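Local atomic coordinates of carbon monoxide oxidation system transcription regulator CooA-1 (Carboxydothermus hydrogenoformans, PDB entry 6CPB), a protein that probably acts as a heme-dependent, carbon monoxide-sensing DNA-binding transcription regulator, of which this chain is the heme-binding, cyclic-nucleotide-binding-like sensor domain. Residues N7-L12 with L69-I74; L44-K49 with T89-T94; S50-V55 with A85-T90. All coordinates share one frame; numbering follows the deposited sequence.

Contact 1: N7-L12 with L69-I74. With SO4 (sulfate ion), chain D.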
loop_
_atom_site.group_PDB
_atom_site.type_symbol
_atom_site.label_atom_id
_atom_site.label_comp_id
_atom_site.label_asym_id
_atom_site.label_seq_id
_atom_site.Cartn_x
_atom_site.Cartn_y
_atom_site.Cartn_z
ATOM N N ASN A 7 -7.779 8.379 -9.547
ATOM C CA ASN A 7 -7.612 7.715 -10.828
ATOM C C ASN A 7 -6.751 8.565 -11.760
ATOM O O ASN A 7 -6.893 9.788 -11.818
ATOM C CB ASN A 7 -8.990 7.457 -11.434
ATOM C CG ASN A 7 -8.913 6.755 -12.740
ATOM O OD1 ASN A 7 -8.770 7.388 -13.789
ATOM N ND2 ASN A 7 -8.989 5.432 -12.706
ATOM N N LEU A 8 -5.870 7.903 -12.508
ATOM C CA LEU A 8 -4.856 8.579 -13.310
ATOM C C LEU A 8 -5.232 8.783 -14.771
ATOM O O LEU A 8 -4.410 9.296 -15.532
ATOM C CB LEU A 8 -3.528 7.825 -13.211
ATOM C CG LEU A 8 -2.918 7.863 -11.810
ATOM C CD1 LEU A 8 -1.799 6.854 -11.709
ATOM C CD2 LEU A 8 -2.412 9.258 -11.430
ATOM N N LEU A 9 -6.447 8.433 -15.197
ATOM C CA LEU A 9 -6.810 8.711 -16.585
ATOM C C LEU A 9 -6.722 10.197 -16.903
ATOM O O LEU A 9 -6.307 10.572 -18.002
ATOM C CB LEU A 9 -8.199 8.178 -16.927
ATOM C CG LEU A 9 -8.299 6.663 -17.079
ATOM C CD1 LEU A 9 -9.756 6.223 -17.211
ATOM C CD2 LEU A 9 -7.489 6.173 -18.266
ATOM N N GLU A 10 -7.131 11.063 -15.977
ATOM C CA GLU A 10 -7.062 12.495 -16.253
ATOM C C GLU A 10 -5.621 12.937 -16.480
ATOM O O GLU A 10 -5.362 13.818 -17.303
ATOM C CB GLU A 10 -7.761 13.271 -15.134
ATOM C CG GLU A 10 -7.764 14.795 -15.284
ATOM C CD GLU A 10 -6.641 15.486 -14.531
ATOM O OE1 GLU A 10 -5.874 14.813 -13.825
ATOM O OE2 GLU A 10 -6.529 16.736 -14.631
ATOM N N VAL A 11 -4.676 12.334 -15.756
ATOM C CA VAL A 11 -3.251 12.592 -15.936
ATOM C C VAL A 11 -2.772 12.055 -17.281
ATOM O O VAL A 11 -2.066 12.749 -18.031
ATOM C CB VAL A 11 -2.499 11.953 -14.750
ATOM C CG1 VAL A 11 -1.030 11.697 -15.059
ATOM C CG2 VAL A 11 -2.668 12.831 -13.511
ATOM N N LEU A 12 -3.158 10.813 -17.615
ATOM C CA LEU A 12 -2.785 10.228 -18.898
ATOM C C LEU A 12 -3.229 11.104 -20.049
ATOM O O LEU A 12 -2.538 11.184 -21.071
ATOM C CB LEU A 12 -3.415 8.839 -19.045
ATOM C CG LEU A 12 -2.734 7.745 -18.225
ATOM C CD1 LEU A 12 -3.624 6.526 -18.027
ATOM C CD2 LEU A 12 -1.441 7.328 -18.897
ATOM N N LEU A 69 -7.827 -4.012 -10.946
ATOM C CA LEU A 69 -7.345 -2.672 -11.249
ATOM C C LEU A 69 -7.923 -2.210 -12.570
ATOM O O LEU A 69 -7.899 -2.946 -13.564
ATOM C CB LEU A 69 -5.826 -2.647 -11.333
ATOM C CG LEU A 69 -5.097 -3.213 -10.122
ATOM C CD1 LEU A 69 -3.619 -3.041 -10.305
ATOM C CD2 LEU A 69 -5.563 -2.567 -8.815
ATOM N N GLU A 70 -8.443 -0.997 -12.570
ATOM C CA GLU A 70 -9.086 -0.409 -13.727
ATOM C C GLU A 70 -8.105 0.488 -14.472
ATOM O O GLU A 70 -7.006 0.805 -13.994
ATOM C CB GLU A 70 -10.300 0.415 -13.293
ATOM C CG GLU A 70 -11.274 -0.325 -12.396
ATOM C CD GLU A 70 -12.043 -1.423 -13.123
ATOM O OE1 GLU A 70 -12.156 -1.366 -14.367
ATOM O OE2 GLU A 70 -12.546 -2.357 -12.451
ATOM N N ALA A 71 -8.518 0.925 -15.656
ATOM C CA ALA A 71 -7.735 1.913 -16.379
ATOM C C ALA A 71 -7.556 3.144 -15.498
ATOM O O ALA A 71 -8.515 3.643 -14.911
ATOM C CB ALA A 71 -8.441 2.273 -17.687
ATOM N N GLY A 72 -6.306 3.604 -15.381
ATOM C CA GLY A 72 -5.952 4.695 -14.499
ATOM C C GLY A 72 -5.431 4.268 -13.150
ATOM O O GLY A 72 -5.133 5.136 -12.328
ATOM N N ASP A 73 -5.301 2.969 -12.903
ATOM C CA ASP A 73 -4.683 2.456 -11.687
ATOM C C ASP A 73 -3.248 2.010 -11.951
ATOM O O ASP A 73 -2.897 1.570 -13.051
ATOM C CB ASP A 73 -5.452 1.256 -11.119
ATOM C CG ASP A 73 -6.745 1.634 -10.424
ATOM O OD1 ASP A 73 -6.835 2.722 -9.828
ATOM O OD2 ASP A 73 -7.675 0.783 -10.425
ATOM N N ILE A 74 -2.423 2.113 -10.910
ATOM C CA ILE A 74 -0.993 1.830 -10.979
ATOM C C ILE A 74 -0.620 0.768 -9.949
ATOM O O ILE A 74 -1.224 0.678 -8.878
ATOM C CB ILE A 74 -0.218 3.161 -10.760
ATOM C CG1 ILE A 74 1.214 3.102 -11.301
ATOM C CG2 ILE A 74 -0.222 3.582 -9.316
ATOM C CD1 ILE A 74 1.867 4.469 -11.386
HETATM S S SO4 D . -10.028 6.135 -7.550
HETATM O O1 SO4 D . -10.290 7.223 -8.490
HETATM O O2 SO4 D . -9.271 6.656 -6.412
HETATM O O3 SO4 D . -11.295 5.581 -7.080
HETATM O O4 SO4 D . -9.259 5.094 -8.229
HETATM O O HOH W 1 -9.200 4.055 -10.197
#
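Strand 62-70 leads into a type II beta turn from E70 to D73, against which lie the residues before helix 9-12, the CA atoms of L8 and G72 4.2 Å apart. L8 N donates to G72 O at 2.9 Å, in the carbonyl plane and on a lone pair. At G72 (phi 96°) a CB would press on the A71 carbonyl O and collide with N7 ND2, so both turn and close approach call for a glycine. The N7 side chain, CG anti to the backbone N (chi1 -179°), works both ways: OD1 caps the helix by accepting from L9 N at 2.9 Å, the donor above the carbonyl plane. ND2 bonds nearly straight to A71 O, 2.9 Å, almost within its amide plane, and to a water that donates to D73 OD1. A sulfate, probably from the crystallisation liquor, takes a weak bond from N7 N. L9 CD2 meets A71 CB at 4.1 Å, and the L8 side chain crosses that of I74 obliquely, CD1 nearest to CB. An alanine at N7 removes OD1 and ND2, with them the cap and the bonds to A71 O and the water, which would probably loosen the helix start from the turn. The L8-G72 bond and the N7 amide thus hold segment to turn, while D73, water-linked to N7, joins the turn to K115 (salt bridge) and N112 (hydrogen bond) of helix 108-135.

Contact 2: L44-K49 with T89-T94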
loop_
_atom_site.group_PDB
_atom_site.type_symbol
_atom_site.label_atom_id
_atom_site.label_comp_id
_atom_site.label_asym_id
_atom_site.label_seq_id
_atom_site.Cartn_x
_atom_site.Cartn_y
_atom_site.Cartn_z
ATOM N N LEU A 44 9.581 -2.984 -11.447
ATOM C CA LEU A 44 8.938 -2.051 -12.348
ATOM C C LEU A 44 7.643 -1.543 -11.736
ATOM O O LEU A 44 7.002 -2.223 -10.926
ATOM C CB LEU A 44 8.557 -2.758 -13.666
ATOM C CG LEU A 44 9.579 -3.583 -14.427
ATOM C CD1 LEU A 44 8.816 -4.400 -15.464
ATOM C CD2 LEU A 44 10.612 -2.678 -15.075
ATOM N N VAL A 45 7.246 -0.353 -12.170
ATOM C CA VAL A 45 5.945 0.227 -11.877
ATOM C C VAL A 45 5.182 0.294 -13.185
ATOM O O VAL A 45 5.744 0.693 -14.207
ATOM C CB VAL A 45 6.121 1.626 -11.263
ATOM C CG1 VAL A 45 4.801 2.343 -11.141
ATOM C CG2 VAL A 45 6.812 1.501 -9.913
ATOM N N PHE A 46 3.921 -0.118 -13.167
ATOM C CA PHE A 46 3.106 -0.082 -14.369
ATOM C C PHE A 46 1.754 0.549 -14.099
ATOM O O PHE A 46 1.169 0.373 -13.030
ATOM C CB PHE A 46 2.939 -1.466 -15.011
ATOM C CG PHE A 46 2.052 -2.395 -14.236
ATOM C CD1 PHE A 46 2.572 -3.188 -13.232
ATOM C CD2 PHE A 46 0.689 -2.465 -14.511
ATOM C CE1 PHE A 46 1.735 -4.046 -12.508
ATOM C CE2 PHE A 46 -0.140 -3.303 -13.799
ATOM C CZ PHE A 46 0.377 -4.097 -12.802
ATOM N N LEU A 47 1.276 1.270 -15.106
ATOM C CA LEU A 47 0.018 1.992 -15.104
ATOM C C LEU A 47 -0.888 1.361 -16.160
ATOM O O LEU A 47 -0.456 1.157 -17.294
ATOM C CB LEU A 47 0.332 3.460 -15.468
ATOM C CG LEU A 47 -0.792 4.462 -15.651
ATOM C CD1 LEU A 47 -1.790 4.424 -14.491
ATOM C CD2 LEU A 47 -0.173 5.846 -15.793
ATOM N N VAL A 48 -2.132 1.058 -15.791
ATOM C CA VAL A 48 -3.108 0.563 -16.759
ATOM C C VAL A 48 -3.614 1.749 -17.574
ATOM O O VAL A 48 -4.341 2.605 -17.067
ATOM C CB VAL A 48 -4.265 -0.177 -16.081
ATOM C CG1 VAL A 48 -5.208 -0.739 -17.135
ATOM C CG2 VAL A 48 -3.748 -1.294 -15.195
ATOM N N LYS A 49 -3.213 1.811 -18.840
ATOM C CA LYS A 49 -3.661 2.883 -19.721
ATOM C C LYS A 49 -5.063 2.614 -20.262
ATOM O O LYS A 49 -5.893 3.523 -20.349
ATOM C CB LYS A 49 -2.657 3.040 -20.868
ATOM C CG LYS A 49 -3.032 4.086 -21.902
ATOM C CD LYS A 49 -1.926 4.263 -22.924
ATOM C CE LYS A 49 -2.339 5.205 -24.044
ATOM N NZ LYS A 49 -1.187 5.448 -24.953
ATOM N N THR A 89 -5.682 -5.082 -22.909
ATOM C CA THR A 89 -5.121 -4.098 -21.990
ATOM C C THR A 89 -3.834 -3.516 -22.562
ATOM O O THR A 89 -3.035 -4.236 -23.166
ATOM C CB THR A 89 -4.852 -4.786 -20.642
ATOM O OG1 THR A 89 -6.089 -5.121 -20.023
ATOM C CG2 THR A 89 -4.063 -3.917 -19.682
ATOM N N THR A 90 -3.637 -2.217 -22.353
ATOM C CA THR A 90 -2.359 -1.563 -22.603
ATOM C C THR A 90 -1.850 -0.994 -21.296
ATOM O O THR A 90 -2.605 -0.366 -20.556
ATOM C CB THR A 90 -2.512 -0.434 -23.629
ATOM O OG1 THR A 90 -2.938 -0.995 -24.875
ATOM C CG2 THR A 90 -1.201 0.305 -23.857
ATOM N N ILE A 91 -0.563 -1.203 -21.036
ATOM C CA ILE A 91 0.097 -0.624 -19.873
ATOM C C ILE A 91 1.237 0.281 -20.312
ATOM O O ILE A 91 1.795 0.148 -21.403
ATOM C CB ILE A 91 0.630 -1.663 -18.877
ATOM C CG1 ILE A 91 1.890 -2.346 -19.418
ATOM C CG2 ILE A 91 -0.467 -2.648 -18.491
ATOM C CD1 ILE A 91 2.491 -3.381 -18.474
ATOM N N LEU A 92 1.579 1.202 -19.414
ATOM C CA LEU A 92 2.820 1.967 -19.452
ATOM C C LEU A 92 3.653 1.518 -18.261
ATOM O O LEU A 92 3.124 1.405 -17.155
ATOM C CB LEU A 92 2.529 3.469 -19.335
ATOM C CG LEU A 92 1.771 4.083 -20.510
ATOM C CD1 LEU A 92 1.542 5.562 -20.251
ATOM C CD2 LEU A 92 2.517 3.881 -21.830
ATOM N N TYR A 93 4.951 1.274 -18.465
ATOM C CA TYR A 93 5.792 0.828 -17.356
ATOM C C TYR A 93 7.160 1.496 -17.373
ATOM O O TYR A 93 7.666 1.902 -18.420
ATOM C CB TYR A 93 5.956 -0.703 -17.325
ATOM C CG TYR A 93 6.666 -1.298 -18.517
ATOM C CD1 TYR A 93 5.962 -1.650 -19.647
ATOM C CD2 TYR A 93 8.034 -1.528 -18.504
ATOM C CE1 TYR A 93 6.586 -2.211 -20.733
ATOM C CE2 TYR A 93 8.671 -2.103 -19.588
ATOM C CZ TYR A 93 7.937 -2.426 -20.702
ATOM O OH TYR A 93 8.540 -2.991 -21.798
ATOM N N THR A 94 7.756 1.579 -16.188
ATOM C CA THR A 94 9.113 2.095 -16.042
ATOM C C THR A 94 9.751 1.438 -14.824
ATOM O O THR A 94 9.070 0.867 -13.987
ATOM C CB THR A 94 9.109 3.629 -15.951
ATOM O OG1 THR A 94 10.433 4.132 -16.153
ATOM C CG2 THR A 94 8.612 4.135 -14.609
#
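The rings of F46 and Y93 leave the same sheet face, from residues paired across the two strands, and both are approached obliquely. F46 CD2 lies 4.1 Å from I91 CG2 and F46 CB 4.0 Å from I91 CD1, while L44 CD1 comes to 4.3 Å from Y93 CD2. The crowded first torsions (chi1 71° for F46, 64° for Y93) keep the two CB atoms in touch at 3.9 Å while the F46 ring leads away from the other strand. V48 and I91 share this face; V45, L47, L92 and T94 point to the other, where L47 touches L8. The backbones run antiparallel at 150°. V45 and T94 exchange two hydrogen bonds, L47 and L92 two more; V45 N to T94 O, 2.8 Å, points nearly along the C=O axis. F46-Y93 and V48-I91 are the non-hydrogen-bonded pairs, where CA-H...O contacts such as F46 CA to L92 O, 3.2 Å, give the carbonyls a further partner. K49 N donates to T90 O, and the extended K49 chain runs alongside T90, K49 CD 4.1 Å from T90 CG2, before K49 NZ forms a salt bridge with E26. Flanked by strands 25-29 and 74-76, this is the central pair of one sheet in the beta-roll of the cyclic-nucleotide-binding, cupin-like fold; the side chains of F46 and L44 lie about 7 Å from those of heme-binding T79 and axial heme ligand H78, respectively.

Contact 3: S50-V55 with A85-T90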
loop_
_atom_site.group_PDB
_atom_site.type_symbol
_atom_site.label_atom_id
_atom_site.label_comp_id
_atom_site.label_asym_id
_atom_site.label_seq_id
_atom_site.Cartn_x
_atom_site.Cartn_y
_atom_site.Cartn_z
ATOM N N SER A 50 -5.336 1.370 -20.633
ATOM C CA SER A 50 -6.663 0.949 -21.057
ATOM C C SER A 50 -6.810 -0.522 -20.706
ATOM O O SER A 50 -5.822 -1.257 -20.645
ATOM C CB SER A 50 -6.874 1.174 -22.555
ATOM O OG SER A 50 -5.938 0.439 -23.311
ATOM N N GLY A 51 -8.049 -0.947 -20.468
ATOM C CA GLY A 51 -8.318 -2.319 -20.092
ATOM C C GLY A 51 -8.496 -2.483 -18.603
ATOM O O GLY A 51 -8.981 -1.583 -17.921
ATOM N N ARG A 52 -8.159 -3.662 -18.097
ATOM C CA ARG A 52 -8.509 -4.037 -16.735
ATOM C C ARG A 52 -7.660 -5.246 -16.390
ATOM O O ARG A 52 -7.536 -6.157 -17.216
ATOM C CB ARG A 52 -9.995 -4.385 -16.672
ATOM C CG ARG A 52 -10.511 -4.669 -15.280
ATOM C CD ARG A 52 -12.023 -4.708 -15.290
ATOM N NE ARG A 52 -12.482 -5.871 -16.033
ATOM C CZ ARG A 52 -13.288 -6.821 -15.568
ATOM N NH1 ARG A 52 -13.784 -6.764 -14.340
ATOM N NH2 ARG A 52 -13.608 -7.828 -16.360
ATOM N N VAL A 53 -7.067 -5.254 -15.195
ATOM C CA VAL A 53 -6.203 -6.356 -14.795
ATOM C C VAL A 53 -6.591 -6.867 -13.414
ATOM O O VAL A 53 -7.141 -6.141 -12.581
ATOM C CB VAL A 53 -4.701 -6.002 -14.840
ATOM C CG1 VAL A 53 -4.302 -5.481 -16.214
ATOM C CG2 VAL A 53 -4.349 -5.009 -13.782
ATOM N N ARG A 54 -6.274 -8.136 -13.183
ATOM C CA ARG A 54 -6.534 -8.809 -11.925
ATOM C C ARG A 54 -5.208 -9.102 -11.252
ATOM O O ARG A 54 -4.325 -9.706 -11.863
ATOM C CB ARG A 54 -7.299 -10.110 -12.199
ATOM C CG ARG A 54 -7.777 -10.834 -10.957
ATOM C CD ARG A 54 -8.649 -12.029 -11.297
ATOM N NE ARG A 54 -7.906 -13.085 -11.983
ATOM C CZ ARG A 54 -7.413 -14.178 -11.401
ATOM N NH1 ARG A 54 -7.561 -14.401 -10.103
ATOM N NH2 ARG A 54 -6.770 -15.071 -12.135
ATOM N N VAL A 55 -5.098 -8.715 -9.988
ATOM C CA VAL A 55 -3.950 -9.026 -9.149
ATOM C C VAL A 55 -4.359 -10.196 -8.270
ATOM O O VAL A 55 -5.427 -10.159 -7.650
ATOM C CB VAL A 55 -3.548 -7.817 -8.288
ATOM C CG1 VAL A 55 -2.325 -8.138 -7.466
ATOM C CG2 VAL A 55 -3.296 -6.595 -9.161
ATOM N N ALA A 85 -4.472 -9.960 -17.444
ATOM C CA ALA A 85 -5.414 -9.106 -18.162
ATOM C C ALA A 85 -6.815 -9.719 -18.146
ATOM O O ALA A 85 -6.992 -10.897 -18.467
ATOM C CB ALA A 85 -4.954 -8.927 -19.604
ATOM N N MET A 86 -7.814 -8.910 -17.812
ATOM C CA MET A 86 -9.204 -9.353 -17.812
ATOM C C MET A 86 -9.914 -9.014 -19.112
ATOM O O MET A 86 -11.017 -9.506 -19.369
ATOM C CB MET A 86 -9.951 -8.731 -16.632
ATOM C CG MET A 86 -9.361 -9.141 -15.305
ATOM S SD MET A 86 -10.300 -8.587 -13.874
ATOM C CE MET A 86 -11.625 -9.780 -13.905
ATOM N N GLU A 87 -9.291 -8.180 -19.927
ATOM C CA GLU A 87 -9.726 -7.816 -21.267
ATOM C C GLU A 87 -8.472 -7.309 -21.962
ATOM O O GLU A 87 -7.422 -7.164 -21.332
ATOM C CB GLU A 87 -10.794 -6.730 -21.225
ATOM C CG GLU A 87 -10.356 -5.530 -20.473
ATOM C CD GLU A 87 -11.469 -4.817 -19.756
ATOM O OE1 GLU A 87 -12.225 -5.497 -19.028
ATOM O OE2 GLU A 87 -11.539 -3.571 -19.884
ATOM N N ASP A 88 -8.576 -6.998 -23.248
ATOM C CA ASP A 88 -7.436 -6.408 -23.936
ATOM C C ASP A 88 -6.985 -5.166 -23.173
ATOM O O ASP A 88 -7.796 -4.303 -22.826
ATOM C CB ASP A 88 -7.819 -6.041 -25.367
ATOM C CG ASP A 88 -8.048 -7.258 -26.253
ATOM O OD1 ASP A 88 -7.788 -8.403 -25.812
ATOM O OD2 ASP A 88 -8.510 -7.062 -27.393
ATOM N N THR A 89 -5.682 -5.082 -22.909
ATOM C CA THR A 89 -5.121 -4.098 -21.990
ATOM C C THR A 89 -3.834 -3.516 -22.562
ATOM O O THR A 89 -3.035 -4.236 -23.166
ATOM C CB THR A 89 -4.852 -4.786 -20.642
ATOM O OG1 THR A 89 -6.089 -5.121 -20.023
ATOM C CG2 THR A 89 -4.063 -3.917 -19.682
ATOM N N THR A 90 -3.637 -2.217 -22.353
ATOM C CA THR A 90 -2.359 -1.563 -22.603
ATOM C C THR A 90 -1.850 -0.994 -21.296
ATOM O O THR A 90 -2.605 -0.366 -20.556
ATOM C CB THR A 90 -2.512 -0.434 -23.629
ATOM O OG1 THR A 90 -2.938 -0.995 -24.875
ATOM C CG2 THR A 90 -1.201 0.305 -23.857
HETATM O O HOH W 2 -7.261 -1.853 -24.002
HETATM O O HOH W 3 -13.667 -7.658 -19.233
#
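In the beta-roll of this cyclic-nucleotide-binding-like domain both segments pass between the two sheets, from 44-50 to 52-59 and from 82-85 to 89-95, and two short antiparallel pairings, S50 with T90 and V53 with A85, are separated by a register shift of two. S50 and T90 exchange backbone bonds, T90 N to S50 O (2.9 Å) from above the carbonyl plane. At the shift T89 OG1 substitutes for a backbone partner: it receives R52 N at 3.2 Å and donates to E87 O. At G51 (phi 99°) a CB would press on the S50 carbonyl O and clash with that hydroxyl and D88 O. Beyond G51, M86 N donates to R52 O, 2.8 Å, and the V53 and T89 side chains cross at about a right angle, V53 CG1 3.8 Å from T89 CG2. The R52 chain, bent at chi3 (68°), is gripped from two directions. M86 CE sits over one guanidinium face, offset toward its rim, while M86 SD packs on R54 CB at 3.8 Å. The R54 guanidinium turns to E63. At the R52 edge, NE salt-bridges E87 OE1 at 3.0 Å from above the carboxylate plane, and one water joins R52 NH2, E87 OE1 and M86 O.

Contact 2 is the core of the three, with ten of twelve touching residues buried and mainly apolar side chains on both faces of regular strand pairing. Contacts 1 and 3 are only partly buried, and polar side chains complete the backbone bonding in both: an asparagine amide at a turn in the first, a threonine hydroxyl at a register shift in the last, where an ion pair is added between side chains. Contacts 2 and 3 share T89 and T90 on strand 89-95, and V48 CG2 packs on V53 CG2 between them. Segment 69-74 meets both others, G72 N bonding to V48 O and L69 N to V53 O. Contact 2 thus stays within one sheet, whereas contact 3 spans the passage between both.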